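Local coordinates for catalase-3 (Neurospora crassa, PDB 4AJ9) that breaks down hydrogen peroxide into water and dioxygen with a haem cofactor, protecting the fungal cell from oxidative damage, at the interface of chains A and B and the interface of chains A and C. Numbering follows the deposited sequence. Chains: chain A/B/C, Catalase-3.

Contact 1: the interface of chains A and B. Residues chain A 19-21, 49-50, 53; chain B 363, 379, 381.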
loop_
_atom_site.group_PDB
_atom_site.type_symbol
_atom_site.label_atom_id
_atom_site.label_comp_id
_atom_site.label_asym_id
_atom_site.label_seq_id
_atom_site.Cartn_x
_atom_site.Cartn_y
_atom_site.Cartn_z
ATOM N N THR A 19 2.201 7.522 26.376
ATOM C CA THR A 19 3.339 6.721 25.929
ATOM C C THR A 19 3.536 6.864 24.420
ATOM O O THR A 19 2.673 7.385 23.726
ATOM C CB THR A 19 3.109 5.223 26.195
ATOM O OG1 THR A 19 2.095 4.742 25.300
ATOM C CG2 THR A 19 2.676 4.995 27.641
ATOM N N THR A 20 4.661 6.377 23.911
ATOM C CA THR A 20 4.835 6.255 22.469
ATOM C C THR A 20 4.080 5.002 22.080
ATOM O O THR A 20 3.570 4.296 22.950
ATOM C CB THR A 20 6.297 6.012 22.092
ATOM O OG1 THR A 20 6.660 4.695 22.511
ATOM C CG2 THR A 20 7.222 7.038 22.755
ATOM N N ASP A 21 4.045 4.696 20.786
ATOM C CA ASP A 21 3.424 3.459 20.317
ATOM C C ASP A 21 4.286 2.223 20.612
ATOM O O ASP A 21 3.843 1.092 20.414
ATOM C CB ASP A 21 3.094 3.531 18.821
ATOM C CG ASP A 21 1.812 4.299 18.541
ATOM O OD1 ASP A 21 0.928 4.350 19.434
ATOM O OD2 ASP A 21 1.680 4.849 17.424
ATOM N N GLN A 49 6.870 10.111 15.846
ATOM C CA GLN A 49 5.984 8.946 16.013
ATOM C C GLN A 49 4.516 9.376 16.165
ATOM O O GLN A 49 3.604 8.698 15.677
ATOM C CB GLN A 49 6.450 7.999 17.141
ATOM C CG GLN A 49 6.528 8.615 18.541
ATOM C CD GLN A 49 5.225 8.505 19.326
ATOM O OE1 GLN A 49 4.605 7.442 19.393
ATOM N NE2 GLN A 49 4.808 9.610 19.926
ATOM N N LYS A 50 4.291 10.523 16.805
ATOM C CA LYS A 50 2.939 11.050 16.968
ATOM C C LYS A 50 2.368 11.580 15.650
ATOM O O LYS A 50 1.236 11.260 15.286
ATOM C CB LYS A 50 2.908 12.152 18.034
ATOM C CG LYS A 50 1.568 12.858 18.152
ATOM C CD LYS A 50 1.587 13.913 19.257
ATOM C CE LYS A 50 0.217 14.551 19.431
ATOM N NZ LYS A 50 0.255 15.665 20.420
ATOM N N HIS A 53 1.744 8.878 12.936
ATOM C CA HIS A 53 0.484 8.157 13.089
ATOM C C HIS A 53 -0.696 9.010 12.617
ATOM O O HIS A 53 -1.570 8.512 11.917
ATOM C CB HIS A 53 0.261 7.649 14.509
ATOM C CG HIS A 53 -0.692 6.500 14.570
ATOM N ND1 HIS A 53 -2.057 6.660 14.441
ATOM C CD2 HIS A 53 -0.475 5.169 14.682
ATOM C CE1 HIS A 53 -2.640 5.473 14.496
ATOM N NE2 HIS A 53 -1.703 4.554 14.646
ATOM N N PRO B 363 0.708 2.517 9.207
ATOM C CA PRO B 363 1.331 3.167 10.365
ATOM C C PRO B 363 1.188 2.396 11.681
ATOM O O PRO B 363 1.668 2.870 12.706
ATOM C CB PRO B 363 0.527 4.452 10.472
ATOM C CG PRO B 363 -0.866 3.985 10.123
ATOM C CD PRO B 363 -0.686 2.965 9.019
ATOM N N ASN B 379 -2.139 6.473 24.463
ATOM C CA ASN B 379 -2.000 7.789 23.872
ATOM C C ASN B 379 -3.223 8.100 23.040
ATOM O O ASN B 379 -4.195 7.340 23.051
ATOM C CB ASN B 379 -0.717 7.902 23.049
ATOM C CG ASN B 379 -0.630 6.847 21.958
ATOM O OD1 ASN B 379 -1.627 6.534 21.296
ATOM N ND2 ASN B 379 0.561 6.289 21.771
ATOM N N HIS B 381 -3.285 8.475 19.691
ATOM C CA HIS B 381 -3.223 7.972 18.318
ATOM C C HIS B 381 -4.480 7.155 18.018
ATOM O O HIS B 381 -4.924 6.358 18.849
ATOM C CB HIS B 381 -2.003 7.070 18.099
ATOM C CG HIS B 381 -0.683 7.714 18.406
ATOM N ND1 HIS B 381 0.521 7.128 18.070
ATOM C CD2 HIS B 381 -0.373 8.877 19.030
ATOM C CE1 HIS B 381 1.514 7.911 18.459
ATOM N NE2 HIS B 381 0.998 8.973 19.051
HETATM O O HOH W 1 2.229 9.753 21.417
#
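B:His381 and B:Asn379 turn ring and amide nitrogens to A:Asp21 and A:Thr19, a small example of how two neighbouring donors can share one carboxylate. The imidazole nitrogen ND1 of B:His381 donates to A:Asp21 OD2 at 2.6 Å; the ring turns beside its own backbone N (chi1 -57°), which carries ND1 there. The carboxylate stands almost perpendicular to the ring, 86° between planes, and the N-H meets OD2 from above the carboxylate plane. ND1 is also near A:Asp21 OD1, which the amide nitrogen ND2 of B:Asn379 meets at 3.1 Å. ND2 donates to the backbone A:Thr19 O as well, and both acceptors lie in its amide plane. Two internal bonds set up these partners: A:Gln49 OE1 accepts from A:Asp21 N, and B:Asn379 OD1 accepts from B:His381 N at 3.0 Å, fixing the amide flip.

Water 1 joins the far ring nitrogen, B:His381 NE2 (2.8 Å), to A:Gln49 NE2 (3.0 Å).

Nonpolar packing closes the flanks. B:His381 CB sits over the A:His53 ring, 3.8 Å from its centroid, while A:Lys50 CA packs beside the imidazole, 3.5 Å from B:His381 NE2. Together the contacts hold the loop with B:Asn379 and B:His381 against loop 19-21 and helix 45-55 of the next subunit.

Contact 2: the interface of chains A and B. Residues chain A 353-354, 357, 363, 365; chain B 52, 56.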
loop_
_atom_site.group_PDB
_atom_site.type_symbol
_atom_site.label_atom_id
_atom_site.label_comp_id
_atom_site.label_asym_id
_atom_site.label_seq_id
_atom_site.Cartn_x
_atom_site.Cartn_y
_atom_site.Cartn_z
ATOM N N LEU A 353 -14.357 -9.048 -2.618
ATOM C CA LEU A 353 -13.137 -9.620 -2.067
ATOM C C LEU A 353 -11.990 -8.731 -2.526
ATOM O O LEU A 353 -11.145 -8.310 -1.724
ATOM C CB LEU A 353 -12.921 -11.051 -2.569
ATOM C CG LEU A 353 -11.637 -11.707 -2.044
ATOM C CD1 LEU A 353 -11.692 -11.836 -0.529
ATOM C CD2 LEU A 353 -11.436 -13.073 -2.686
ATOM N N ASP A 354 -11.973 -8.445 -3.829
ATOM C CA ASP A 354 -10.894 -7.666 -4.441
ATOM C C ASP A 354 -10.768 -6.265 -3.844
ATOM O O ASP A 354 -9.667 -5.782 -3.548
ATOM C CB ASP A 354 -11.131 -7.525 -5.945
ATOM C CG ASP A 354 -10.162 -6.548 -6.587
ATOM O OD1 ASP A 354 -8.937 -6.750 -6.448
ATOM O OD2 ASP A 354 -10.631 -5.573 -7.207
ATOM N N LEU A 357 -8.686 -5.326 -0.788
ATOM C CA LEU A 357 -7.252 -5.122 -0.964
ATOM C C LEU A 357 -6.955 -3.642 -1.085
ATOM O O LEU A 357 -5.929 -3.160 -0.601
ATOM C CB LEU A 357 -6.766 -5.850 -2.219
ATOM C CG LEU A 357 -6.926 -7.376 -2.187
ATOM C CD1 LEU A 357 -6.713 -7.953 -3.585
ATOM C CD2 LEU A 357 -5.961 -7.984 -1.177
ATOM N N PRO A 363 -3.878 -8.404 2.539
ATOM C CA PRO A 363 -4.788 -9.547 2.417
ATOM C C PRO A 363 -5.299 -10.060 3.754
ATOM O O PRO A 363 -6.033 -11.052 3.767
ATOM C CB PRO A 363 -3.887 -10.608 1.803
ATOM C CG PRO A 363 -2.561 -10.344 2.478
ATOM C CD PRO A 363 -2.468 -8.838 2.589
ATOM N N PHE A 365 -7.253 -8.492 6.106
ATOM C CA PHE A 365 -8.373 -7.726 6.664
ATOM C C PHE A 365 -9.368 -8.578 7.449
ATOM O O PHE A 365 -10.058 -8.070 8.348
ATOM C CB PHE A 365 -9.115 -6.997 5.542
ATOM C CG PHE A 365 -9.434 -7.885 4.383
ATOM C CD1 PHE A 365 -8.511 -8.069 3.363
ATOM C CD2 PHE A 365 -10.635 -8.573 4.337
ATOM C CE1 PHE A 365 -8.782 -8.917 2.301
ATOM C CE2 PHE A 365 -10.920 -9.420 3.272
ATOM C CZ PHE A 365 -9.992 -9.590 2.254
ATOM N N GLN B 52 -6.047 -15.545 -3.241
ATOM C CA GLN B 52 -5.767 -14.139 -2.959
ATOM C C GLN B 52 -4.772 -14.052 -1.817
ATOM O O GLN B 52 -3.808 -13.274 -1.863
ATOM C CB GLN B 52 -7.021 -13.342 -2.622
ATOM C CG GLN B 52 -6.700 -11.893 -2.375
ATOM C CD GLN B 52 -7.939 -11.079 -2.063
ATOM O OE1 GLN B 52 -8.621 -10.605 -2.968
ATOM N NE2 GLN B 52 -8.239 -10.927 -0.784
ATOM N N HIS B 56 -0.719 -12.604 -2.167
ATOM C CA HIS B 56 -0.319 -11.408 -1.437
ATOM C C HIS B 56 0.559 -11.701 -0.234
ATOM O O HIS B 56 0.589 -10.913 0.709
ATOM C CB HIS B 56 -1.561 -10.648 -0.953
ATOM C CG HIS B 56 -2.345 -10.010 -2.052
ATOM N ND1 HIS B 56 -2.395 -8.643 -2.232
ATOM C CD2 HIS B 56 -3.133 -10.546 -3.013
ATOM C CE1 HIS B 56 -3.176 -8.367 -3.259
ATOM N NE2 HIS B 56 -3.633 -9.505 -3.753
HETATM O O HOH W 2 -6.608 -12.490 1.228
#
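A:Leu353 and A:Leu357, one turn apart on a helix, hold the side-chain amide of B:Gln52 between them, illustrating how a polar group can be set among hydrocarbons at a subunit boundary. The glutamine chain is extended as far as CD, with CG anti to the backbone N (chi1 -178°), and the amide is then turned about chi3 (-86°). This carries it in between the leucines, A:Leu357 over one face and A:Leu353 obliquely from the other. Its oxygen OE1 lies 3.3 Å from A:Leu357 CD1 and equally near A:Leu353 CG, while the amide nitrogen NE2 faces A:Leu353 CD1 at 3.6 Å. NE2 also lies in the plane of the A:Phe365 ring, at its edge, 3.7 Å from CE1.

Further van der Waals contact involves B:His56. The methyl CD2 of A:Leu357 rests over the imidazole face, 3.7 Å from its centroid, and A:Pro363 CG packs on B:His56 CB at 3.6 Å.

A polar link runs through solvent: water 2 joins B:Gln52 NE2 (3.0 Å) to A:Pro363 O (3.0 Å), which probably helps to fix the rotation of the amide.

In the fold, the leucines belong to helix 343-360, which also bears A:Tyr352, the proximal haem ligand of the catalase family; B:Gln52 comes from helix 45-55 and B:His56 from just beyond its end.

Contact 3: the interface of chains A and C. Residues chain A 147, 149-150, 183; chain C 28-30.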
loop_
_atom_site.group_PDB
_atom_site.type_symbol
_atom_site.label_atom_id
_atom_site.label_comp_id
_atom_site.label_asym_id
_atom_site.label_seq_id
_atom_site.Cartn_x
_atom_site.Cartn_y
_atom_site.Cartn_z
ATOM N N ASP A 147 -26.246 -7.212 -15.138
ATOM C CA ASP A 147 -24.969 -7.916 -15.268
ATOM C C ASP A 147 -23.888 -7.068 -14.608
ATOM O O ASP A 147 -23.761 -5.887 -14.914
ATOM C CB ASP A 147 -24.650 -8.149 -16.755
ATOM C CG ASP A 147 -23.395 -8.991 -16.978
ATOM O OD1 ASP A 147 -22.410 -8.819 -16.227
ATOM O OD2 ASP A 147 -23.400 -9.829 -17.914
ATOM N N ILE A 149 -20.911 -6.612 -14.896
ATOM C CA ILE A 149 -19.855 -6.004 -15.695
ATOM C C ILE A 149 -20.165 -4.514 -15.949
ATOM O O ILE A 149 -19.268 -3.702 -16.196
ATOM C CB ILE A 149 -19.576 -6.812 -16.997
ATOM C CG1 ILE A 149 -18.228 -6.407 -17.605
ATOM C CG2 ILE A 149 -20.734 -6.682 -18.011
ATOM C CD1 ILE A 149 -17.672 -7.386 -18.678
ATOM N N ARG A 150 -21.443 -4.170 -15.827
ATOM C CA ARG A 150 -21.941 -2.824 -16.080
ATOM C C ARG A 150 -21.895 -1.919 -14.847
ATOM O O ARG A 150 -22.304 -0.759 -14.903
ATOM C CB ARG A 150 -23.383 -2.916 -16.575
ATOM C CG ARG A 150 -23.491 -3.663 -17.886
ATOM C CD ARG A 150 -24.914 -3.877 -18.340
ATOM N NE ARG A 150 -24.928 -4.843 -19.428
ATOM C CZ ARG A 150 -25.989 -5.148 -20.163
ATOM N NH1 ARG A 150 -27.165 -4.557 -19.935
ATOM N NH2 ARG A 150 -25.864 -6.049 -21.130
ATOM N N GLN A 183 -29.888 2.847 -20.670
ATOM C CA GLN A 183 -29.858 1.490 -20.129
ATOM C C GLN A 183 -31.164 1.294 -19.362
ATOM O O GLN A 183 -31.186 1.373 -18.139
ATOM C CB GLN A 183 -28.659 1.344 -19.177
ATOM C CG GLN A 183 -28.350 -0.082 -18.717
ATOM C CD GLN A 183 -27.923 -0.958 -19.861
ATOM O OE1 GLN A 183 -28.759 -1.424 -20.643
ATOM N NE2 GLN A 183 -26.610 -1.168 -19.996
ATOM N N GLU C 28 -17.441 -5.025 -23.357
ATOM C CA GLU C 28 -17.401 -5.218 -21.909
ATOM C C GLU C 28 -18.728 -4.864 -21.268
ATOM O O GLU C 28 -18.788 -4.261 -20.189
ATOM C CB GLU C 28 -16.227 -4.451 -21.281
ATOM C CG GLU C 28 -15.967 -3.076 -21.891
ATOM C CD GLU C 28 -17.061 -2.096 -21.580
ATOM O OE1 GLU C 28 -18.066 -2.063 -22.318
ATOM O OE2 GLU C 28 -16.914 -1.360 -20.592
ATOM N N GLN C 29 -19.795 -5.254 -21.956
ATOM C CA GLN C 29 -21.150 -5.061 -21.460
ATOM C C GLN C 29 -21.831 -6.383 -21.071
ATOM O O GLN C 29 -22.941 -6.377 -20.544
ATOM C CB GLN C 29 -21.975 -4.295 -22.496
ATOM C CG GLN C 29 -21.551 -2.840 -22.616
ATOM C CD GLN C 29 -21.753 -2.101 -21.309
ATOM O OE1 GLN C 29 -22.834 -2.147 -20.714
ATOM N NE2 GLN C 29 -20.706 -1.445 -20.835
ATOM N N PHE C 30 -21.159 -7.509 -21.301
ATOM C CA PHE C 30 -21.707 -8.809 -20.922
ATOM C C PHE C 30 -20.629 -9.695 -20.304
ATOM O O PHE C 30 -19.583 -9.901 -20.912
ATOM C CB PHE C 30 -22.282 -9.563 -22.136
ATOM C CG PHE C 30 -23.410 -8.851 -22.839
ATOM C CD1 PHE C 30 -23.145 -7.941 -23.843
ATOM C CD2 PHE C 30 -24.741 -9.133 -22.520
ATOM C CE1 PHE C 30 -24.184 -7.301 -24.504
ATOM C CE2 PHE C 30 -25.777 -8.496 -23.171
ATOM C CZ PHE C 30 -25.506 -7.582 -24.165
HETATM O O HOH W 3 -24.030 -0.554 -18.910
HETATM O O HOH W 4 -25.057 -2.364 -22.087
#
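A:Arg150 grips the backbone carbonyl of C:Gln29 side-on, a worked case of one acceptor shared by two guanidinium nitrogens. NE donates to C:Gln29 O at 2.7 Å, in the carbonyl plane, and NH2 adds a more bent bond to the same oxygen at 3.0 Å, from above that plane. NH2 also stands over the C:Phe30 ring, 3.5 Å from its centroid, in a cation-pi contact; the guanidinium turns nearly upright on the ring, 84° between planes. The arginine chain runs extended from CG to NE (chi2 175°), placing its head where carbonyl and ring can both be met. A leucine in its place would probably leave C:Gln29 O without these donors and the C:Phe30 face without its cationic partner, weakening the hold of the loop on this subunit.

Beside the arginine, the branch CG2 of A:Ile149 packs on the C:Gln29 backbone, 3.8 Å from its CA, while CG1 and CD1 face the carbonyl of C:Glu28.

Farther out, the side chain of C:Gln29 folds back at chi2, -62°, and its NE2 donates to C:Glu28 OE1, which settles the orientation of the amide. On chain A, A:Asp147 OD1 accepts from A:Ile149 N and probably helps to secure the start of the 3-10 helix 148-150. Waters 3 and 4 both join the two glutamine side chains: A:Gln183 NE2 is bonded to each, and C:Gln29 OE1 meets water 4 at 2.6 Å.

Contacts 1 and 2 belong to one two-fold interface, their C-alpha centres about 27 Å apart. With the chains exchanged they share helix 45-55 and the loop with Pro363 (B:Pro363 in contact 1, A:Pro363 in contact 2). Contact 3 lies on a different interface, its centre about 24 Å from that of contact 2 and 46 Å from that of contact 1. Residues 19-21 and 28-30 show one N-terminal segment meeting two neighbours, which suits the interwoven tetramer typical of catalases. The centres of contacts 2 and 3 lie about 19 and 18 Å from A:His65, the predicted active-site residue. Because helix 343-360 lines contact 2 and carries A:Tyr352, subunit association probably also steadies the haem pocket.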